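Local coordinates for diketoreductase (Acinetobacter baylyi, PDB 4E12), which reduces dicarbonyl compounds with NADH and probably also interconverts (3S)-3-hydroxyacyl-CoA and 3-oxoacyl-CoA, as a member of the 3-hydroxyacyl-CoA dehydrogenase family, at residues Q22-F28 / F173-M179; A51-E55 / A66-L70; A205-D210 / K254-F258; L241-Y245 / L262-I267. All coordinates share one frame. Numbering follows the deposited sequence.

Overall arrangement
Contacts 1 and 2 belong to the NAD-binding Rossmann domain, contacts 3 and 4 to the all-helical C-terminal domain, with about 40 Å between the centres of contacts 1 and 3. Contacts 1 and 2 touch: Gln-22 OE1 lies 2.4 Å from Tyr-54 OH, a probable hydrogen bond, and Phe-25 packs on Ala-69. Contacts 3 and 4 share helix 253-267. All four are partly buried, but contacts 2 and 4 centre on buried alanines and leucines, whereas contact 3 carries a salt-bridge network out to exposed Glu-257. Contact 1 joins two helix ends through a hydrogen bond from a glutamine amide to a backbone carbonyl and through aromatic packing; contact 4 is almost wholly apolar.

Contact 1. Residues Q22-F28 / F173-M179; sequences QTAFHGF and FASAIGM
Two helix C-termini meet in the Rossmann domain: helix 14-25, after the Gly-rich turn, and helix 164-176. Both lose helical geometry at facing residues, His-26 and Ile-177, whose CA atoms lie 5.4 Å apart. Gln-22 (chi1 t, chi2 p) reaches across, donating from NE2 to Ile-177 O at 2.8 Å, while its OE1 bonds to Tyr-54. Thr-23 (chi1 m) bonds through OG1 to Ile-19 O; Thr-23 OG1 sits at the edge of the Phe-173 ring, 3.6 Å from Phe-173 CZ. His-26 (chi1 m) folds back, ND1 donating to Gln-22 O at 3.0 Å, so that a ring face covers Ile-177 O and Gly-178 N. Gly-27 turns the chain at phi 104°, which suits glycine. Phe-28 (chi1 m) receives the edge of Phe-173 (chi1 t) on its face, a T-shaped pair (centroids 5.0 Å apart, planes at 72°); Phe-28 CE1 lies 3.5 Å from CG2 of Ile-177 (chi1 p, chi2 t). Gly-178 (phi 83°), where a CB would strike His-26 NE2, is C' of a Schellman motif: Met-179 N to Ala-174 O, 2.9 Å. The Gln-22 amide satisfies the Ile-177 carbonyl at the helix end, while aromatic and aliphatic groups pack the remainder.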
loop_
_atom_site.group_PDB
_atom_site.type_symbol
_atom_site.label_atom_id
_atom_site.label_comp_id
_atom_site.label_asym_id
_atom_site.label_seq_id
_atom_site.Cartn_x
_atom_site.Cartn_y
_atom_site.Cartn_z
ATOM N N GLN A 22 -12.943 24.822 -6.704
ATOM C CA GLN A 22 -11.513 24.980 -6.475
ATOM C C GLN A 22 -10.918 25.995 -7.459
ATOM O O GLN A 22 -10.105 26.850 -7.096
ATOM C CB GLN A 22 -10.803 23.621 -6.625
ATOM C CG GLN A 22 -9.300 23.639 -6.287
ATOM C CD GLN A 22 -8.993 23.815 -4.804
ATOM O OE1 GLN A 22 -9.894 23.887 -3.963
ATOM N NE2 GLN A 22 -7.709 23.883 -4.477
ATOM N N THR A 23 -11.328 25.901 -8.716
ATOM C CA THR A 23 -10.775 26.760 -9.755
ATOM C C THR A 23 -11.237 28.209 -9.564
ATOM O O THR A 23 -10.438 29.145 -9.675
ATOM C CB THR A 23 -11.113 26.208 -11.160
ATOM O OG1 THR A 23 -10.448 24.953 -11.346
ATOM C CG2 THR A 23 -10.653 27.158 -12.246
ATOM N N ALA A 24 -12.515 28.381 -9.256
ATOM C CA ALA A 24 -13.067 29.690 -8.929
ATOM C C ALA A 24 -12.397 30.273 -7.678
ATOM O O ALA A 24 -11.957 31.429 -7.689
ATOM C CB ALA A 24 -14.577 29.600 -8.751
ATOM N N PHE A 25 -12.281 29.468 -6.621
ATOM C CA PHE A 25 -11.674 29.925 -5.357
ATOM C C PHE A 25 -10.259 30.494 -5.563
ATOM O O PHE A 25 -9.811 31.365 -4.809
ATOM C CB PHE A 25 -11.635 28.774 -4.343
ATOM C CG PHE A 25 -11.008 29.140 -3.023
ATOM C CD1 PHE A 25 -11.535 30.171 -2.240
ATOM C CD2 PHE A 25 -9.890 28.453 -2.560
ATOM C CE1 PHE A 25 -10.945 30.504 -1.010
ATOM C CE2 PHE A 25 -9.305 28.777 -1.345
ATOM C CZ PHE A 25 -9.828 29.799 -0.571
ATOM N N HIS A 26 -9.562 30.006 -6.579
ATOM C CA HIS A 26 -8.195 30.439 -6.850
ATOM C C HIS A 26 -8.058 31.522 -7.908
ATOM O O HIS A 26 -6.962 31.718 -8.440
ATOM C CB HIS A 26 -7.289 29.271 -7.198
ATOM C CG HIS A 26 -6.850 28.471 -6.016
ATOM N ND1 HIS A 26 -7.606 27.451 -5.483
ATOM C CD2 HIS A 26 -5.727 28.546 -5.260
ATOM C CE1 HIS A 26 -6.969 26.933 -4.447
ATOM N NE2 HIS A 26 -5.828 27.578 -4.292
ATOM N N GLY A 27 -9.152 32.207 -8.228
ATOM C CA GLY A 27 -9.033 33.438 -8.989
ATOM C C GLY A 27 -9.388 33.371 -10.452
ATOM O O GLY A 27 -9.446 34.405 -11.113
ATOM N N PHE A 28 -9.623 32.179 -10.979
ATOM C CA PHE A 28 -9.958 32.040 -12.396
ATOM C C PHE A 28 -11.407 32.403 -12.644
ATOM O O PHE A 28 -12.217 32.413 -11.713
ATOM C CB PHE A 28 -9.654 30.621 -12.894
ATOM C CG PHE A 28 -8.188 30.280 -12.889
ATOM C CD1 PHE A 28 -7.544 29.935 -11.709
ATOM C CD2 PHE A 28 -7.450 30.309 -14.067
ATOM C CE1 PHE A 28 -6.186 29.624 -11.702
ATOM C CE2 PHE A 28 -6.088 29.999 -14.066
ATOM C CZ PHE A 28 -5.459 29.655 -12.879
ATOM N N PHE A 173 -1.324 25.304 -14.550
ATOM C CA PHE A 173 -2.691 25.548 -14.107
ATOM C C PHE A 173 -2.978 24.732 -12.854
ATOM O O PHE A 173 -3.535 25.249 -11.884
ATOM C CB PHE A 173 -3.713 25.160 -15.178
ATOM C CG PHE A 173 -5.124 25.154 -14.681
ATOM C CD1 PHE A 173 -5.830 26.343 -14.533
ATOM C CD2 PHE A 173 -5.752 23.951 -14.353
ATOM C CE1 PHE A 173 -7.152 26.336 -14.063
ATOM C CE2 PHE A 173 -7.069 23.924 -13.881
ATOM C CZ PHE A 173 -7.777 25.111 -13.734
ATOM N N ALA A 174 -2.612 23.456 -12.876
ATOM C CA ALA A 174 -2.856 22.609 -11.703
ATOM C C ALA A 174 -2.286 23.247 -10.418
ATOM O O ALA A 174 -2.954 23.337 -9.378
ATOM C CB ALA A 174 -2.262 21.226 -11.930
ATOM N N SER A 175 -1.037 23.693 -10.497
ATOM C CA SER A 175 -0.383 24.290 -9.340
ATOM C C SER A 175 -1.088 25.585 -8.899
ATOM O O SER A 175 -1.297 25.802 -7.700
ATOM C CB SER A 175 1.073 24.576 -9.662
ATOM O OG SER A 175 1.775 23.375 -9.908
ATOM N N ALA A 176 -1.465 26.408 -9.876
ATOM C CA ALA A 176 -2.161 27.686 -9.669
ATOM C C ALA A 176 -3.488 27.507 -8.963
ATOM O O ALA A 176 -3.950 28.412 -8.265
ATOM C CB ALA A 176 -2.389 28.388 -10.991
ATOM N N ILE A 177 -4.129 26.352 -9.146
ATOM C CA ILE A 177 -5.357 26.113 -8.401
ATOM C C ILE A 177 -5.088 25.293 -7.145
ATOM O O ILE A 177 -5.998 24.710 -6.547
ATOM C CB ILE A 177 -6.498 25.478 -9.234
ATOM C CG1 ILE A 177 -6.044 24.138 -9.821
ATOM C CG2 ILE A 177 -6.960 26.449 -10.321
ATOM C CD1 ILE A 177 -7.196 23.237 -10.218
ATOM N N GLY A 178 -3.830 25.253 -6.733
ATOM C CA GLY A 178 -3.544 24.657 -5.442
ATOM C C GLY A 178 -3.420 23.144 -5.429
ATOM O O GLY A 178 -3.504 22.535 -4.367
ATOM N N MET A 179 -3.205 22.523 -6.579
ATOM C CA MET A 179 -3.073 21.070 -6.615
ATOM C C MET A 179 -1.599 20.709 -6.655
ATOM O O MET A 179 -0.769 21.540 -7.024
ATOM C CB MET A 179 -3.724 20.508 -7.879
ATOM C CG MET A 179 -5.157 20.949 -8.095
ATOM S SD MET A 179 -6.274 20.532 -6.751
ATOM C CE MET A 179 -6.173 18.777 -6.764
#

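Contact 2. Residues A51-E55 / A66-L70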
loop_
_atom_site.group_PDB
_atom_site.type_symbol
_atom_site.label_atom_id
_atom_site.label_comp_id
_atom_site.label_asym_id
_atom_site.label_seq_id
_atom_site.Cartn_x
_atom_site.Cartn_y
_atom_site.Cartn_z
ATOM N N ALA A 51 -18.850 26.133 -0.603
ATOM C CA ALA A 51 -18.427 27.398 -0.011
ATOM C C ALA A 51 -18.351 27.249 1.499
ATOM O O ALA A 51 -17.402 27.716 2.136
ATOM C CB ALA A 51 -19.397 28.515 -0.379
ATOM N N ALA A 52 -19.357 26.588 2.058
ATOM C CA ALA A 52 -19.441 26.334 3.492
ATOM C C ALA A 52 -18.279 25.464 3.987
ATOM O O ALA A 52 -17.647 25.772 5.004
ATOM C CB ALA A 52 -20.776 25.676 3.821
ATOM N N VAL A 53 -18.010 24.374 3.276
ATOM C CA VAL A 53 -16.886 23.499 3.605
ATOM C C VAL A 53 -15.580 24.287 3.557
ATOM O O VAL A 53 -14.751 24.208 4.468
ATOM C CB VAL A 53 -16.765 22.331 2.594
ATOM C CG1 VAL A 53 -15.591 21.431 2.961
ATOM C CG2 VAL A 53 -18.065 21.549 2.530
ATOM N N TYR A 54 -15.380 25.033 2.479
ATOM C CA TYR A 54 -14.155 25.809 2.347
ATOM C C TYR A 54 -13.951 26.762 3.500
ATOM O O TYR A 54 -12.882 26.783 4.114
ATOM C CB TYR A 54 -14.094 26.559 1.020
ATOM C CG TYR A 54 -13.572 25.706 -0.107
ATOM C CD1 TYR A 54 -12.530 26.155 -0.922
ATOM C CD2 TYR A 54 -14.114 24.444 -0.358
ATOM C CE1 TYR A 54 -12.043 25.368 -1.959
ATOM C CE2 TYR A 54 -13.642 23.651 -1.389
ATOM C CZ TYR A 54 -12.604 24.119 -2.188
ATOM O OH TYR A 54 -12.140 23.332 -3.205
ATOM N N GLU A 55 -14.970 27.553 3.800
ATOM C CA GLU A 55 -14.832 28.521 4.872
ATOM C C GLU A 55 -14.413 27.875 6.195
ATOM O O GLU A 55 -13.756 28.519 7.015
ATOM C CB GLU A 55 -16.056 29.454 4.964
ATOM C CG GLU A 55 -17.406 28.799 5.142
ATOM C CD GLU A 55 -18.561 29.720 4.717
ATOM O OE1 GLU A 55 -18.302 30.857 4.267
ATOM O OE2 GLU A 55 -19.733 29.305 4.828
ATOM N N ALA A 66 -14.741 32.513 0.323
ATOM C CA ALA A 66 -15.469 31.409 -0.297
ATOM C C ALA A 66 -16.721 31.918 -1.034
ATOM O O ALA A 66 -16.978 31.512 -2.170
ATOM C CB ALA A 66 -15.845 30.365 0.743
ATOM N N GLN A 67 -17.502 32.787 -0.390
ATOM C CA GLN A 67 -18.682 33.379 -1.042
ATOM C C GLN A 67 -18.347 34.274 -2.228
ATOM O O GLN A 67 -19.089 34.302 -3.213
ATOM C CB GLN A 67 -19.579 34.128 -0.049
ATOM C CG GLN A 67 -20.643 33.254 0.628
ATOM C CD GLN A 67 -20.070 32.139 1.465
ATOM O OE1 GLN A 67 -18.865 32.088 1.724
ATOM N NE2 GLN A 67 -20.933 31.222 1.886
ATOM N N LYS A 68 -17.252 35.019 -2.162
ATOM C CA LYS A 68 -16.878 35.813 -3.325
ATOM C C LYS A 68 -16.642 34.858 -4.501
ATOM O O LYS A 68 -17.092 35.104 -5.625
ATOM C CB LYS A 68 -15.627 36.650 -3.033
ATOM C CG LYS A 68 -15.243 37.636 -4.136
ATOM C CD LYS A 68 -14.064 38.511 -3.709
ATOM C CE LYS A 68 -13.692 39.536 -4.773
ATOM N NZ LYS A 68 -13.254 38.900 -6.047
ATOM N N ALA A 69 -15.953 33.751 -4.246
ATOM C CA ALA A 69 -15.712 32.800 -5.325
ATOM C C ALA A 69 -17.055 32.267 -5.826
ATOM O O ALA A 69 -17.297 32.181 -7.033
ATOM C CB ALA A 69 -14.825 31.664 -4.847
ATOM N N LEU A 70 -17.928 31.914 -4.889
ATOM C CA LEU A 70 -19.254 31.388 -5.215
ATOM C C LEU A 70 -20.030 32.349 -6.123
ATOM O O LEU A 70 -20.589 31.961 -7.160
ATOM C CB LEU A 70 -20.026 31.174 -3.917
ATOM C CG LEU A 70 -21.522 30.891 -3.982
ATOM C CD1 LEU A 70 -21.769 29.588 -4.731
ATOM C CD2 LEU A 70 -22.079 30.822 -2.563
#
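Ala-51 and Ala-66 carry most of this contact, with 60 and 56 Å² of their surfaces covered by the opposing segment. Their CA atoms are 5.0 Å apart and their CB atoms 4.2 Å apart; Ala-66 CB also comes within 3.4 Å of Ala-51 O. A methyl is small enough to let the backbones approach so closely. The segments run nearly antiparallel, at 152°, with axes 9.4 Å apart at closest approach. Around this centre, Ala-51 CB meets Leu-70 CD2 at 4.2 Å, and Ala-66 CB lies 4.2 Å from Tyr-54 CB. Gln-67, with 39 Å² covered, lays its side chain along the more exposed margin beside Ala-51 and Glu-55. Within the NAD-binding Rossmann domain, the contact folds short helix 65-72 back, after a brief connection, against the C-terminal part of helix 37-57 as an antiparallel pair. Leu-70 continues the packing onto Phe-47 and Glu-48, whereas the Tyr-54 ring leads away toward helix 14-25, packing edge-to-face with Phe-21 and Phe-25 and bonding through OH to Gln-22.

Contact 3. Residues A205-D210 / K254-F258; sequences AELLVD and KQREF
A salt bridge ties the C-terminal end of helix 193-209 to the start of helix 253-267: Lys-254 NZ donates to Asp-210 OD1 at 2.9 Å. Lys-254 (chi1 t, chi2 p, chi3 p, chi4 t) curls toward the partner helix, and its NZ also makes a weak, 3.5 Å salt bridge to Glu-257 OE1, one turn further along its own helix. In this three-residue network the lysine offsets the repulsion of two acids whose oxygens, Asp-210 OD1 and Glu-257 OE2, are 4.0 Å apart. Asp-210 is the first residue after helix 193-209 to leave helical geometry, at phi/psi -90/7°, with chi1 m. Lys-254 CG also packs on Glu-206 CB at 3.8 Å. The two helices belong to the helical C-terminal domain of the 3-hydroxyacyl-CoA dehydrogenase family; the short segments cross at 64° with axes 9.4 Å apart, CA atoms pairing Glu-206 with Lys-254 (6.5 Å) and Val-209 with Phe-258 (6.0 Å). Away from this interface, Leu-207 packs on Leu-196 of the second subunit. Val-209 (chi1 t), beta-branched and compact, fills the crossing: its CG2 is 3.6 Å from Phe-258 CA and 3.7 Å from CD1 of that ring. Phe-258 (chi1 t) turns its face to Ala-205, whose CB stands 3.4 Å from the ring centroid, 14° off the normal, in a CH-pi contact; Leu-208 CD2 touches the ring edge, 4.3 Å from Phe-258 CE1.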
loop_
_atom_site.group_PDB
_atom_site.type_symbol
_atom_site.label_atom_id
_atom_site.label_comp_id
_atom_site.label_asym_id
_atom_site.label_seq_id
_atom_site.Cartn_x
_atom_site.Cartn_y
_atom_site.Cartn_z
ATOM N N ALA A 205 -8.434 -8.024 0.038
ATOM C CA ALA A 205 -9.726 -8.654 -0.168
ATOM C C ALA A 205 -9.576 -10.168 -0.352
ATOM O O ALA A 205 -10.363 -10.943 0.201
ATOM C CB ALA A 205 -10.445 -8.028 -1.348
ATOM N N GLU A 206 -8.572 -10.582 -1.117
ATOM C CA GLU A 206 -8.270 -12.008 -1.278
ATOM C C GLU A 206 -7.969 -12.679 0.061
ATOM O O GLU A 206 -8.479 -13.766 0.346
ATOM C CB GLU A 206 -7.087 -12.205 -2.232
ATOM C CG GLU A 206 -6.658 -13.662 -2.414
ATOM C CD GLU A 206 -5.860 -14.227 -1.234
ATOM O OE1 GLU A 206 -5.935 -15.447 -0.985
ATOM O OE2 GLU A 206 -5.140 -13.462 -0.562
ATOM N N LEU A 207 -7.139 -12.054 0.887
ATOM C CA LEU A 207 -6.877 -12.599 2.224
ATOM C C LEU A 207 -8.171 -12.730 3.017
ATOM O O LEU A 207 -8.347 -13.685 3.777
ATOM C CB LEU A 207 -5.946 -11.687 3.022
ATOM C CG LEU A 207 -4.533 -11.443 2.504
ATOM C CD1 LEU A 207 -3.851 -10.410 3.415
ATOM C CD2 LEU A 207 -3.787 -12.777 2.514
ATOM N N LEU A 208 -9.074 -11.759 2.889
ATOM C CA LEU A 208 -10.314 -11.843 3.657
ATOM C C LEU A 208 -11.186 -12.945 3.087
ATOM O O LEU A 208 -11.661 -13.821 3.815
ATOM C CB LEU A 208 -11.093 -10.528 3.623
ATOM C CG LEU A 208 -12.442 -10.513 4.365
ATOM C CD1 LEU A 208 -12.288 -10.879 5.847
ATOM C CD2 LEU A 208 -13.096 -9.148 4.198
ATOM N N VAL A 209 -11.410 -12.873 1.782
ATOM C CA VAL A 209 -12.323 -13.788 1.103
ATOM C C VAL A 209 -11.867 -15.242 1.154
ATOM O O VAL A 209 -12.694 -16.162 1.136
ATOM C CB VAL A 209 -12.557 -13.370 -0.342
ATOM C CG1 VAL A 209 -13.390 -14.411 -1.054
ATOM C CG2 VAL A 209 -13.300 -12.058 -0.373
ATOM N N ASP A 210 -10.562 -15.468 1.218
ATOM C CA ASP A 210 -10.068 -16.845 1.280
ATOM C C ASP A 210 -9.937 -17.341 2.709
ATOM O O ASP A 210 -9.405 -18.430 2.944
ATOM C CB ASP A 210 -8.748 -17.019 0.533
ATOM C CG ASP A 210 -8.901 -16.914 -0.987
ATOM O OD1 ASP A 210 -10.013 -17.121 -1.524
ATOM O OD2 ASP A 210 -7.900 -16.627 -1.658
ATOM N N LYS A 254 -11.317 -13.514 -8.388
ATOM C CA LYS A 254 -11.141 -13.337 -6.956
ATOM C C LYS A 254 -11.857 -12.062 -6.538
ATOM O O LYS A 254 -12.499 -12.010 -5.489
ATOM C CB LYS A 254 -9.663 -13.248 -6.583
ATOM C CG LYS A 254 -9.422 -13.150 -5.099
ATOM C CD LYS A 254 -9.966 -14.399 -4.382
ATOM C CE LYS A 254 -9.326 -15.655 -4.948
ATOM N NZ LYS A 254 -9.928 -16.903 -4.392
ATOM N N GLN A 255 -11.754 -11.035 -7.370
ATOM C CA GLN A 255 -12.389 -9.749 -7.102
ATOM C C GLN A 255 -13.927 -9.864 -7.059
ATOM O O GLN A 255 -14.592 -9.193 -6.265
ATOM C CB GLN A 255 -11.997 -8.738 -8.189
ATOM C CG GLN A 255 -10.495 -8.441 -8.347
ATOM C CD GLN A 255 -9.687 -9.557 -9.005
ATOM O OE1 GLN A 255 -10.160 -10.684 -9.175
ATOM N NE2 GLN A 255 -8.454 -9.240 -9.379
ATOM N N ARG A 256 -14.488 -10.680 -7.950
ATOM C CA ARG A 256 -15.934 -10.845 -8.031
ATOM C C ARG A 256 -16.422 -11.641 -6.850
ATOM O O ARG A 256 -17.562 -11.499 -6.405
ATOM C CB ARG A 256 -16.311 -11.515 -9.344
ATOM C CG ARG A 256 -15.957 -10.656 -10.554
ATOM C CD ARG A 256 -16.086 -11.436 -11.845
ATOM N NE ARG A 256 -17.452 -11.866 -12.068
ATOM C CZ ARG A 256 -18.299 -11.236 -12.872
ATOM N NH1 ARG A 256 -17.907 -10.156 -13.535
ATOM N NH2 ARG A 256 -19.533 -11.681 -13.010
ATOM N N GLU A 257 -15.542 -12.465 -6.314
ATOM C CA GLU A 257 -15.845 -13.210 -5.111
ATOM C C GLU A 257 -15.941 -12.243 -3.920
ATOM O O GLU A 257 -16.818 -12.383 -3.069
ATOM C CB GLU A 257 -14.763 -14.264 -4.905
ATOM C CG GLU A 257 -14.977 -15.201 -3.742
ATOM C CD GLU A 257 -13.994 -16.382 -3.761
ATOM O OE1 GLU A 257 -13.359 -16.626 -4.817
ATOM O OE2 GLU A 257 -13.861 -17.067 -2.721
ATOM N N PHE A 258 -15.044 -11.261 -3.878
ATOM C CA PHE A 258 -15.089 -10.200 -2.877
ATOM C C PHE A 258 -16.367 -9.377 -3.052
ATOM O O PHE A 258 -17.050 -9.069 -2.075
ATOM C CB PHE A 258 -13.846 -9.309 -3.018
ATOM C CG PHE A 258 -13.770 -8.179 -2.021
ATOM C CD1 PHE A 258 -13.706 -8.433 -0.654
ATOM C CD2 PHE A 258 -13.756 -6.867 -2.450
ATOM C CE1 PHE A 258 -13.629 -7.397 0.278
ATOM C CE2 PHE A 258 -13.676 -5.809 -1.518
ATOM C CZ PHE A 258 -13.615 -6.083 -0.157
#

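Contact 4. Residues L241-Y245 / L262-I267; sequences LTTAY and LKENYI. With SO4 (sulfate ion), chain I.
Helices 241-249 and 253-267 form a helical hairpin in the C-terminal domain of the 3-hydroxyacyl-CoA dehydrogenase fold. The two segments are antiparallel at 177°, axes 10.6 Å apart, and CA atoms pair Thr-242 with Ile-267 (6.6 Å) and Tyr-245 with Leu-262 (6.5 Å). Segment 262-267 ends in a wider pi-type turn, marked by Ile-267 N to Leu-262 O at 2.9 Å; Tyr-266 there has phi/psi -130/-63°. Branched aliphatic side chains suit the interface because they fill it without needing polar partners. Leu-262 (m, t) puts CD1 4.0 Å from Ala-244 CB and 4.2 Å from Tyr-245 CB. Leu-241 (m, t) meets Tyr-266 CB with CD1 at 3.8 Å and Ile-267 CD1 with CB at 3.9 Å; Ile-267 is m, m. Inward, Leu-241 and Leu-262 continue onto Phe-280. Toward the margin Tyr-245 (chi1 t, chi2 78°) takes the Lys-263 chain over its ring face in a CH-pi contact, Lys-263 CD 4.1 Å from the Tyr-245 ring centroid, while the ammonium pairs with Asp-268. At the helix start a sulfate, probably from the crystallisation liquor, accepts bonds on O4 from Thr-243 N at 3.1 Å and Thr-243 OG1 at 3.0 Å.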
loop_
_atom_site.group_PDB
_atom_site.type_symbol
_atom_site.label_atom_id
_atom_site.label_comp_id
_atom_site.label_asym_id
_atom_site.label_seq_id
_atom_site.Cartn_x
_atom_site.Cartn_y
_atom_site.Cartn_z
ATOM N N LEU A 241 -18.316 1.284 0.253
ATOM C CA LEU A 241 -18.409 -0.120 -0.104
ATOM C C LEU A 241 -19.303 -0.342 -1.312
ATOM O O LEU A 241 -19.108 -1.300 -2.070
ATOM C CB LEU A 241 -18.818 -0.952 1.103
ATOM C CG LEU A 241 -17.932 -0.843 2.349
ATOM C CD1 LEU A 241 -18.415 -1.906 3.352
ATOM C CD2 LEU A 241 -16.451 -1.039 1.991
ATOM N N THR A 242 -20.267 0.545 -1.532
ATOM C CA THR A 242 -21.070 0.422 -2.738
ATOM C C THR A 242 -20.138 0.613 -3.940
ATOM O O THR A 242 -20.209 -0.115 -4.934
ATOM C CB THR A 242 -22.243 1.454 -2.802
ATOM O OG1 THR A 242 -21.727 2.760 -3.070
ATOM C CG2 THR A 242 -22.973 1.505 -1.475
ATOM N N THR A 243 -19.237 1.580 -3.829
ATOM C CA THR A 243 -18.247 1.832 -4.873
ATOM C C THR A 243 -17.300 0.645 -5.035
ATOM O O THR A 243 -17.007 0.221 -6.158
ATOM C CB THR A 243 -17.432 3.105 -4.567
ATOM O OG1 THR A 243 -18.326 4.225 -4.457
ATOM C CG2 THR A 243 -16.412 3.362 -5.666
ATOM N N ALA A 244 -16.825 0.101 -3.920
ATOM C CA ALA A 244 -15.904 -1.026 -3.987
ATOM C C ALA A 244 -16.603 -2.248 -4.588
ATOM O O ALA A 244 -15.993 -3.023 -5.327
ATOM C CB ALA A 244 -15.358 -1.353 -2.606
ATOM N N TYR A 245 -17.881 -2.411 -4.279
ATOM C CA TYR A 245 -18.669 -3.500 -4.843
ATOM C C TYR A 245 -18.810 -3.369 -6.365
ATOM O O TYR A 245 -18.543 -4.320 -7.104
ATOM C CB TYR A 245 -20.030 -3.573 -4.150
ATOM C CG TYR A 245 -21.079 -4.372 -4.893
ATOM C CD1 TYR A 245 -21.083 -5.766 -4.875
ATOM C CD2 TYR A 245 -22.077 -3.718 -5.621
ATOM C CE1 TYR A 245 -22.057 -6.491 -5.565
ATOM C CE2 TYR A 245 -23.054 -4.426 -6.310
ATOM C CZ TYR A 245 -23.041 -5.807 -6.280
ATOM O OH TYR A 245 -24.013 -6.488 -6.968
ATOM N N LEU A 262 -18.999 -8.642 -0.092
ATOM C CA LEU A 262 -19.445 -7.320 0.315
ATOM C C LEU A 262 -20.952 -7.244 0.214
ATOM O O LEU A 262 -21.621 -6.740 1.121
ATOM C CB LEU A 262 -18.846 -6.255 -0.594
ATOM C CG LEU A 262 -17.366 -5.927 -0.506
ATOM C CD1 LEU A 262 -17.061 -4.865 -1.549
ATOM C CD2 LEU A 262 -17.058 -5.401 0.886
ATOM N N LYS A 263 -21.478 -7.760 -0.890
ATOM C CA LYS A 263 -22.908 -7.661 -1.156
ATOM C C LYS A 263 -23.693 -8.342 -0.039
ATOM O O LYS A 263 -24.591 -7.739 0.553
ATOM C CB LYS A 263 -23.230 -8.271 -2.521
ATOM C CG LYS A 263 -24.668 -8.094 -3.033
ATOM C CD LYS A 263 -25.019 -6.635 -3.224
ATOM C CE LYS A 263 -26.249 -6.452 -4.095
ATOM N NZ LYS A 263 -27.473 -7.124 -3.561
ATOM N N GLU A 264 -23.330 -9.586 0.261
ATOM C CA GLU A 264 -24.003 -10.376 1.279
ATOM C C GLU A 264 -23.787 -9.824 2.672
ATOM O O GLU A 264 -24.740 -9.699 3.443
ATOM C CB GLU A 264 -23.523 -11.830 1.242
ATOM C CG GLU A 264 -24.124 -12.688 2.358
ATOM C CD GLU A 264 -23.589 -14.111 2.362
ATOM O OE1 GLU A 264 -22.873 -14.479 1.408
ATOM O OE2 GLU A 264 -23.883 -14.859 3.319
ATOM N N ASN A 265 -22.542 -9.485 2.996
ATOM C CA ASN A 265 -22.185 -9.133 4.358
ATOM C C ASN A 265 -22.280 -7.657 4.697
ATOM O O ASN A 265 -22.341 -7.314 5.875
ATOM C CB ASN A 265 -20.792 -9.645 4.680
ATOM C CG ASN A 265 -20.722 -11.138 4.627
ATOM O OD1 ASN A 265 -21.440 -11.818 5.361
ATOM N ND2 ASN A 265 -19.896 -11.668 3.735
ATOM N N TYR A 266 -22.294 -6.776 3.703
ATOM C CA TYR A 266 -22.293 -5.353 4.009
ATOM C C TYR A 266 -23.372 -4.589 3.278
ATOM O O TYR A 266 -24.276 -4.038 3.911
ATOM C CB TYR A 266 -20.905 -4.744 3.763
ATOM C CG TYR A 266 -19.883 -5.350 4.688
ATOM C CD1 TYR A 266 -19.241 -6.543 4.360
ATOM C CD2 TYR A 266 -19.560 -4.735 5.897
ATOM C CE1 TYR A 266 -18.305 -7.114 5.214
ATOM C CE2 TYR A 266 -18.627 -5.293 6.757
ATOM C CZ TYR A 266 -18.003 -6.481 6.409
ATOM O OH TYR A 266 -17.084 -7.026 7.258
ATOM N N ILE A 267 -23.298 -4.572 1.956
ATOM C CA ILE A 267 -24.275 -3.846 1.155
ATOM C C ILE A 267 -25.712 -4.248 1.541
ATOM O O ILE A 267 -26.590 -3.392 1.680
ATOM C CB ILE A 267 -24.083 -4.120 -0.361
ATOM C CG1 ILE A 267 -22.632 -3.857 -0.798
ATOM C CG2 ILE A 267 -25.033 -3.261 -1.177
ATOM C CD1 ILE A 267 -22.120 -2.505 -0.409
HETATM S S SO4 I . -20.683 4.607 -1.041
HETATM O O1 SO4 I . -21.517 3.689 -0.255
HETATM O O2 SO4 I . -20.007 5.570 -0.153
HETATM O O3 SO4 I . -21.543 5.342 -1.984
HETATM O O4 SO4 I . -19.675 3.832 -1.792
#